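Local atomic coordinates of biphenyl-2,3-diol 1,2-dioxygenase III-related protein (Vibrio cholerae, PDB entry 3EY8), a protein that binds calcium and, as a member of the vicinal oxygen chelate superfamily, is probably a metal-dependent enzyme related to glyoxalases and ring-cleaving dioxygenases. Residues V15-D20 against H56-E61; V69-A74 against D119-L124. The protein carries 9 engineered substitutions. All blocks are in the same frame, centred on the assembly; numbering follows the deposited sequence.

Contact 1: V15-D20 against H56-E61; sequences VLTVAD and HQLGHE. Engineered in segment 56-61: His60 (natural residue Asn).
Val15 places one methyl, CG1, over the centre of one face of the His56 imidazole. Val15 CG1 lies 3.6 Å from the centroid of the His56 ring, 4° off its normal, a CH-pi contact. With CG1 anti to the backbone N (chi1 173°), this methyl is the branch that meets the ring. Phe62 packs edge-to-face with the same ring. Thr17 shares this side of the sheet with His56. One water bridges the two, 2.8 Å from Thr17 OG1 and 3.0 Å from His56 ND1. The other branch of Thr17, CG2, faces the turn and lies 4.0 Å from Leu58 CD1 and 4.1 Å from Glu61 CG. Under these side chains, strands 10-18 and 51-57 run parallel, the first and last strands of a βαβββ unit of the vicinal oxygen chelate fold. Three backbone bonds link the two segments: His56 N to Leu16 O, Val18 N to His56 O and, just past strand 51-57, Leu58 N to Val18 O. On the opposite face, with Val18, the Gln57 side chain runs alongside Ala19 and Asp20, with Gln57 CG 3.6 Å from Ala19 O. Its OE1 accepts from Ile21 N at the start of helix 21-32, where Asp20 is the N-cap. Residues Gln57 to His60 form a type II turn, with the engineered His60 last. Glu61 OE2 accepts from Gly59 N at 2.8 Å, and its OE1 pairs with Lys65.

Contact 2: V69-A74 against D119-L124; sequences VRTGSA and DPDGNL. Engineered in segment 69-74: Thr71 (natural residue Val).
Two loops that lead into the parallel strands 75-79 and 124-129 meet here, just before those strands pair. Asn123 has its CG anti to the carbonyl carbon (chi1 -65°), which turns OD1 to the other loop. Asn123 OD1 accepts from Ala74 N, just past the 70-73 turn, at 2.9 Å, with the donor tilted 26° from the carbonyl plane. Asn123 OD1 also lies 3.1 Å from Gly72 CA. The amide is held from its other end: Asn123 ND2 donates to Asp119 OD2 at 2.9 Å, nearly in the amide plane and on the syn side of the carboxylate. Tyr28 OH of helix 21-32 is also bonded to Asp119 OD2. ND2 also donates to a water that takes the N-H of Gly72. Asp119 OD1 accepts from Asp121 N and Asn123 N, which come from opposite faces of the carboxylate plane. Gly72, at positive phi, brings its CA within 3.1 Å of Asp121 O. A second water links Asp121 O with OG1 of the engineered Thr71. Leu124 N donates to Ala74 O at 3.0 Å, just ahead of strand 75-79. The 119-124 loop combines an Asx turn with a type I turn, and closes the hairpin between the last two strands of a vicinal oxygen chelate βαβββ unit.

Both contacts involve the parallel pair of first and last strands of a four-stranded sheet, but at opposite ends of the pair. Contact 1 lies at the ends of its strands and is partly buried, with its turn at the surface. Contact 2 lies at the start of its strands and is buried. Contact 1 relies on regular strand bonds and side-chain packing. Contact 2 has one backbone bond and otherwise uses a side-chain amide, braced by a carboxylate, and two waters. The two touch directly. Asp121 OD2 probably accepts from Ala19 N, and Leu16 packs on Ala74. The second subunit reaches many residues of contact 2 but only Val15 in contact 1.

Contact 1: V15-D20 against H56-E61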
ATOM      1  N   VAL B  15      -3.934  -5.160  -1.666  1.00 20.95           N
ATOM      2  CA  VAL B  15      -4.422  -6.014  -2.737  1.00 20.44           C
ATOM      3  C   VAL B  15      -4.353  -5.262  -4.060  1.00 24.26           C
ATOM      4  O   VAL B  15      -4.809  -4.124  -4.154  1.00 24.50           O
ATOM      5  CB  VAL B  15      -5.885  -6.441  -2.499  1.00 22.68           C
ATOM      6  CG1 VAL B  15      -6.416  -7.198  -3.722  1.00 28.88           C
ATOM      7  CG2 VAL B  15      -6.014  -7.269  -1.227  1.00 29.34           C
ATOM      8  N   LEU B  16      -3.750  -5.886  -5.068  1.00 22.55           N
ATOM      9  CA  LEU B  16      -3.802  -5.371  -6.432  1.00 20.14           C
ATOM     10  C   LEU B  16      -4.711  -6.274  -7.240  1.00 25.43           C
ATOM     11  O   LEU B  16      -4.612  -7.500  -7.157  1.00 22.82           O
ATOM     12  CB  LEU B  16      -2.425  -5.393  -7.087  1.00 21.77           C
ATOM     13  CG  LEU B  16      -1.323  -4.516  -6.502  1.00 22.40           C
ATOM     14  CD1 LEU B  16      -0.069  -4.705  -7.337  1.00 26.18           C
ATOM     15  CD2 LEU B  16      -1.748  -3.058  -6.470  1.00 23.10           C
ATOM     16  N   THR B  17      -5.585  -5.656  -8.023  1.00 22.57           N
ATOM     17  CA  THR B  17      -6.397  -6.378  -8.986  1.00 23.68           C
ATOM     18  C   THR B  17      -5.739  -6.223 -10.353  1.00 26.18           C
ATOM     19  O   THR B  17      -5.478  -5.103 -10.803  1.00 23.07           O
ATOM     20  CB  THR B  17      -7.834  -5.865  -8.993  1.00 24.50           C
ATOM     21  OG1 THR B  17      -8.372  -5.975  -7.665  1.00 22.53           O
ATOM     22  CG2 THR B  17      -8.694  -6.693  -9.961  1.00 27.12           C
ATOM     23  N   VAL B  18      -5.450  -7.351 -10.996  1.00 22.51           N
ATOM     24  CA  VAL B  18      -4.653  -7.340 -12.223  1.00 23.10           C
ATOM     25  C   VAL B  18      -5.317  -8.129 -13.355  1.00 25.08           C
ATOM     26  O   VAL B  18      -6.084  -9.059 -13.114  1.00 25.02           O
ATOM     27  CB  VAL B  18      -3.220  -7.897 -11.979  1.00 24.67           C
ATOM     28  CG1 VAL B  18      -2.490  -7.081 -10.912  1.00 24.66           C
ATOM     29  CG2 VAL B  18      -3.258  -9.377 -11.588  1.00 23.72           C
ATOM     30  N   ALA B  19      -5.002  -7.761 -14.590  1.00 23.51           N
ATOM     31  CA  ALA B  19      -5.596  -8.422 -15.751  1.00 25.25           C
ATOM     32  C   ALA B  19      -5.192  -9.891 -15.854  1.00 25.58           C
ATOM     33  O   ALA B  19      -5.990 -10.740 -16.259  1.00 27.66           O
ATOM     34  CB  ALA B  19      -5.222  -7.684 -17.033  1.00 24.82           C
ATOM     35  N   ASP B  20      -3.951 -10.184 -15.490  1.00 22.99           N
ATOM     36  CA  ASP B  20      -3.407 -11.526 -15.637  1.00 26.31           C
ATOM     37  C   ASP B  20      -2.395 -11.785 -14.532  1.00 24.04           C
ATOM     38  O   ASP B  20      -1.304 -11.210 -14.526  1.00 25.53           O
ATOM     39  CB  ASP B  20      -2.743 -11.692 -17.012  1.00 25.01           C
ATOM     40  CG  ASP B  20      -2.337 -13.130 -17.296  1.00 30.14           C
ATOM     41  OD1 ASP B  20      -3.231 -13.981 -17.482  1.00 31.46           O
ATOM     42  OD2 ASP B  20      -1.124 -13.410 -17.339  1.00 30.09           O
ATOM     43  N   HIS B  56      -5.486 -10.277  -6.978  1.00 23.34           N
ATOM     44  CA  HIS B  56      -6.768 -10.777  -7.486  1.00 23.87           C
ATOM     45  C   HIS B  56      -6.769 -10.609  -8.995  1.00 25.30           C
ATOM     46  O   HIS B  56      -6.338  -9.579  -9.507  1.00 24.23           O
ATOM     47  CB  HIS B  56      -7.944  -9.964  -6.942  1.00 29.55           C
ATOM     48  CG  HIS B  56      -8.142 -10.076  -5.463  1.00 27.91           C
ATOM     49  ND1 HIS B  56      -9.231  -9.526  -4.820  1.00 29.04           N
ATOM     50  CD2 HIS B  56      -7.401 -10.673  -4.501  1.00 28.05           C
ATOM     51  CE1 HIS B  56      -9.143  -9.768  -3.525  1.00 26.70           C
ATOM     52  NE2 HIS B  56      -8.041 -10.463  -3.305  1.00 30.08           N
ATOM     53  N   GLN B  57      -7.260 -11.604  -9.721  1.00 26.45           N
ATOM     54  CA  GLN B  57      -7.405 -11.413 -11.154  1.00 27.51           C
ATOM     55  C   GLN B  57      -8.738 -10.744 -11.440  1.00 29.62           C
ATOM     56  O   GLN B  57      -9.770 -11.114 -10.873  1.00 26.25           O
ATOM     57  CB  GLN B  57      -7.288 -12.728 -11.918  1.00 30.22           C
ATOM     58  CG  GLN B  57      -7.369 -12.525 -13.426  1.00 30.55           C
ATOM     59  CD  GLN B  57      -6.713 -13.645 -14.204  1.00 61.12           C
ATOM     60  OE1 GLN B  57      -5.563 -14.018 -13.943  1.00 40.04           O
ATOM     61  NE2 GLN B  57      -7.439 -14.183 -15.177  1.00 38.99           N
ATOM     62  N   LEU B  58      -8.708  -9.737 -12.303  1.00 23.26           N
ATOM     63  CA  LEU B  58      -9.925  -9.048 -12.702  1.00 25.76           C
ATOM     64  C   LEU B  58     -10.947 -10.083 -13.174  1.00 26.35           C
ATOM     65  O   LEU B  58     -10.646 -10.922 -14.024  1.00 28.78           O
ATOM     66  CB  LEU B  58      -9.619  -8.047 -13.816  1.00 27.79           C
ATOM     67  CG  LEU B  58     -10.756  -7.118 -14.240  1.00 30.99           C
ATOM     68  CD1 LEU B  58     -11.169  -6.206 -13.100  1.00 34.61           C
ATOM     69  CD2 LEU B  58     -10.319  -6.304 -15.446  1.00 31.86           C
ATOM     70  N   GLY B  59     -12.143 -10.037 -12.594  1.00 30.76           N
ATOM     71  CA  GLY B  59     -13.199 -10.977 -12.934  1.00 28.67           C
ATOM     72  C   GLY B  59     -13.248 -12.172 -12.001  1.00 28.53           C
ATOM     73  O   GLY B  59     -14.136 -13.026 -12.114  1.00 29.74           O
ATOM     74  N   HIS B  60     -12.286 -12.238 -11.083  1.00 26.19           N
ATOM     75  CA  HIS B  60     -12.207 -13.318 -10.105  1.00 26.65           C
ATOM     76  C   HIS B  60     -11.768 -12.750  -8.765  1.00 23.48           C
ATOM     77  O   HIS B  60     -10.902 -13.294  -8.091  1.00 27.72           O
ATOM     78  CB  HIS B  60     -11.255 -14.406 -10.590  1.00 27.28           C
ATOM     79  CG  HIS B  60     -11.571 -14.891 -11.967  1.00 30.12           C
ATOM     80  ND1 HIS B  60     -12.428 -15.943 -12.206  1.00 29.92           N
ATOM     81  CD2 HIS B  60     -11.176 -14.442 -13.182  1.00 34.71           C
ATOM     82  CE1 HIS B  60     -12.534 -16.134 -13.510  1.00 34.07           C
ATOM     83  NE2 HIS B  60     -11.788 -15.234 -14.124  1.00 31.50           N
ATOM     84  N   GLU B  61     -12.408 -11.648  -8.388  1.00 26.06           N
ATOM     85  CA  GLU B  61     -12.042 -10.902  -7.199  1.00 22.93           C
ATOM     86  C   GLU B  61     -12.633 -11.557  -5.970  1.00 29.02           C
ATOM     87  O   GLU B  61     -13.617 -12.282  -6.068  1.00 33.09           O
ATOM     88  CB  GLU B  61     -12.531  -9.462  -7.351  1.00 22.50           C
ATOM     89  CG  GLU B  61     -11.913  -8.788  -8.571  1.00 25.84           C
ATOM     90  CD  GLU B  61     -12.918  -8.021  -9.407  1.00 36.89           C
ATOM     91  OE1 GLU B  61     -13.716  -7.255  -8.832  1.00 38.42           O
ATOM     92  OE2 GLU B  61     -12.901  -8.171 -10.647  1.00 32.86           O
TER
HETATM   93  O   HOH W   1     -10.210  -6.866  -5.792  1.00 25.01           O

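Contact 2: V69-A74 against D119-L124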
ATOM      1  N   VAL B  69     -12.917  -1.290  -7.796  1.00 23.49           N
ATOM      2  CA  VAL B  69     -11.768  -2.076  -8.229  1.00 25.53           C
ATOM      3  C   VAL B  69     -11.289  -1.531  -9.567  1.00 26.53           C
ATOM      4  O   VAL B  69     -12.098  -1.225 -10.440  1.00 23.43           O
ATOM      5  CB  VAL B  69     -12.143  -3.566  -8.343  1.00 24.31           C
ATOM      6  CG1 VAL B  69     -11.101  -4.337  -9.131  1.00 33.20           C
ATOM      7  CG2 VAL B  69     -12.339  -4.157  -6.947  1.00 29.82           C
ATOM      8  N   ARG B  70      -9.979  -1.378  -9.716  1.00 23.86           N
ATOM      9  CA  ARG B  70      -9.431  -0.797 -10.939  1.00 23.73           C
ATOM     10  C   ARG B  70      -8.016  -1.293 -11.189  1.00 24.76           C
ATOM     11  O   ARG B  70      -7.119  -1.080 -10.363  1.00 22.76           O
ATOM     12  CB  ARG B  70      -9.436   0.731 -10.855  1.00 26.37           C
ATOM     13  CG  ARG B  70      -9.107   1.429 -12.169  1.00 24.76           C
ATOM     14  CD  ARG B  70     -10.275   1.308 -13.147  1.00 28.16           C
ATOM     15  NE  ARG B  70     -10.045   2.070 -14.375  1.00 29.87           N
ATOM     16  CZ  ARG B  70      -9.586   1.539 -15.504  1.00 31.25           C
ATOM     17  NH1 ARG B  70      -9.306   0.244 -15.565  1.00 34.33           N
ATOM     18  NH2 ARG B  70      -9.407   2.303 -16.573  1.00 37.02           N
ATOM     19  N   THR B  71      -7.803  -1.956 -12.322  1.00 23.94           N
ATOM     20  CA  THR B  71      -6.449  -2.344 -12.689  1.00 20.43           C
ATOM     21  C   THR B  71      -5.630  -1.083 -12.975  1.00 22.99           C
ATOM     22  O   THR B  71      -6.150  -0.119 -13.519  1.00 23.85           O
ATOM     23  CB  THR B  71      -6.409  -3.287 -13.915  1.00 22.63           C
ATOM     24  OG1 THR B  71      -6.927  -2.610 -15.066  1.00 24.56           O
ATOM     25  CG2 THR B  71      -7.225  -4.569 -13.645  1.00 22.76           C
ATOM     26  N   GLY B  72      -4.355  -1.083 -12.599  1.00 20.55           N
ATOM     27  CA  GLY B  72      -3.497   0.061 -12.857  1.00 21.41           C
ATOM     28  C   GLY B  72      -3.739   1.300 -12.004  1.00 24.30           C
ATOM     29  O   GLY B  72      -3.308   2.393 -12.368  1.00 22.52           O
ATOM     30  N   SER B  73      -4.400   1.133 -10.860  1.00 20.31           N
ATOM     31  CA  SER B  73      -4.785   2.263 -10.011  1.00 21.03           C
ATOM     32  C   SER B  73      -3.875   2.463  -8.807  1.00 22.43           C
ATOM     33  O   SER B  73      -4.127   3.342  -7.985  1.00 22.43           O
ATOM     34  CB  SER B  73      -6.225   2.082  -9.512  1.00 20.53           C
ATOM     35  OG  SER B  73      -6.352   0.869  -8.778  1.00 21.57           O
ATOM     36  N   ALA B  74      -2.841   1.636  -8.694  1.00 20.81           N
ATOM     37  CA  ALA B  74      -1.929   1.694  -7.551  1.00 18.18           C
ATOM     38  C   ALA B  74      -0.679   2.511  -7.846  1.00 22.46           C
ATOM     39  O   ALA B  74      -0.262   2.649  -8.994  1.00 21.74           O
ATOM     40  CB  ALA B  74      -1.555   0.290  -7.100  1.00 18.98           C
ATOM     41  N   ASP B 119       4.216  -1.191 -13.945  1.00 21.99           N
ATOM     42  CA  ASP B 119       4.042  -2.643 -14.012  1.00 20.67           C
ATOM     43  C   ASP B 119       3.103  -2.990 -15.174  1.00 22.96           C
ATOM     44  O   ASP B 119       2.639  -2.092 -15.878  1.00 23.64           O
ATOM     45  CB  ASP B 119       3.611  -3.221 -12.644  1.00 21.86           C
ATOM     46  CG  ASP B 119       2.106  -3.142 -12.385  1.00 23.98           C
ATOM     47  OD1 ASP B 119       1.358  -2.554 -13.187  1.00 21.96           O
ATOM     48  OD2 ASP B 119       1.668  -3.690 -11.348  1.00 24.68           O
ATOM     49  N   PRO B 120       2.855  -4.287 -15.415  1.00 21.74           N
ATOM     50  CA  PRO B 120       2.095  -4.656 -16.621  1.00 22.07           C
ATOM     51  C   PRO B 120       0.657  -4.126 -16.694  1.00 25.78           C
ATOM     52  O   PRO B 120       0.089  -4.103 -17.796  1.00 24.73           O
ATOM     53  CB  PRO B 120       2.107  -6.189 -16.578  1.00 23.04           C
ATOM     54  CG  PRO B 120       3.369  -6.516 -15.859  1.00 23.95           C
ATOM     55  CD  PRO B 120       3.500  -5.456 -14.793  1.00 22.84           C
ATOM     56  N   ASP B 121       0.083  -3.708 -15.564  1.00 22.65           N
ATOM     57  CA  ASP B 121      -1.256  -3.102 -15.544  1.00 20.49           C
ATOM     58  C   ASP B 121      -1.223  -1.571 -15.530  1.00 20.20           C
ATOM     59  O   ASP B 121      -2.272  -0.916 -15.538  1.00 23.84           O
ATOM     60  CB  ASP B 121      -2.065  -3.605 -14.341  1.00 23.44           C
ATOM     61  CG  ASP B 121      -2.437  -5.080 -14.457  1.00 22.86           C
ATOM     62  OD1 ASP B 121      -1.596  -5.937 -14.107  1.00 25.32           O
ATOM     63  OD2 ASP B 121      -3.575  -5.372 -14.877  1.00 25.49           O
ATOM     64  N   GLY B 122      -0.025  -0.998 -15.509  1.00 23.00           N
ATOM     65  CA  GLY B 122       0.113   0.447 -15.490  1.00 19.88           C
ATOM     66  C   GLY B 122       0.218   1.035 -14.095  1.00 24.26           C
ATOM     67  O   GLY B 122       0.276   2.253 -13.944  1.00 22.96           O
ATOM     68  N   ASN B 123       0.233   0.186 -13.071  1.00 20.93           N
ATOM     69  CA  ASN B 123       0.518   0.682 -11.724  1.00 19.72           C
ATOM     70  C   ASN B 123       1.858   1.406 -11.727  1.00 21.40           C
ATOM     71  O   ASN B 123       2.791   0.980 -12.409  1.00 22.87           O
ATOM     72  CB  ASN B 123       0.531  -0.468 -10.717  1.00 21.78           C
ATOM     73  CG  ASN B 123      -0.830  -1.129 -10.578  1.00 23.39           C
ATOM     74  OD1 ASN B 123      -1.828  -0.452 -10.356  1.00 21.01           O
ATOM     75  ND2 ASN B 123      -0.873  -2.459 -10.700  1.00 23.57           N
ATOM     76  N   LEU B 124       1.950   2.503 -10.977  1.00 21.82           N
ATOM     77  CA  LEU B 124       3.191   3.260 -10.886  1.00 19.45           C
ATOM     78  C   LEU B 124       4.068   2.702  -9.776  1.00 22.99           C
ATOM     79  O   LEU B 124       3.642   2.628  -8.617  1.00 22.07           O
ATOM     80  CB  LEU B 124       2.913   4.739 -10.615  1.00 21.40           C
ATOM     81  CG  LEU B 124       4.139   5.656 -10.577  1.00 21.33           C
ATOM     82  CD1 LEU B 124       4.896   5.638 -11.918  1.00 20.31           C
ATOM     83  CD2 LEU B 124       3.722   7.074 -10.212  1.00 22.77           C
TER
HETATM   84  O   HOH W   2      -4.734  -1.501 -16.432  1.00 26.39           O
HETATM   85  O   HOH W   3      -3.677  -3.125 -10.632  1.00 24.42           O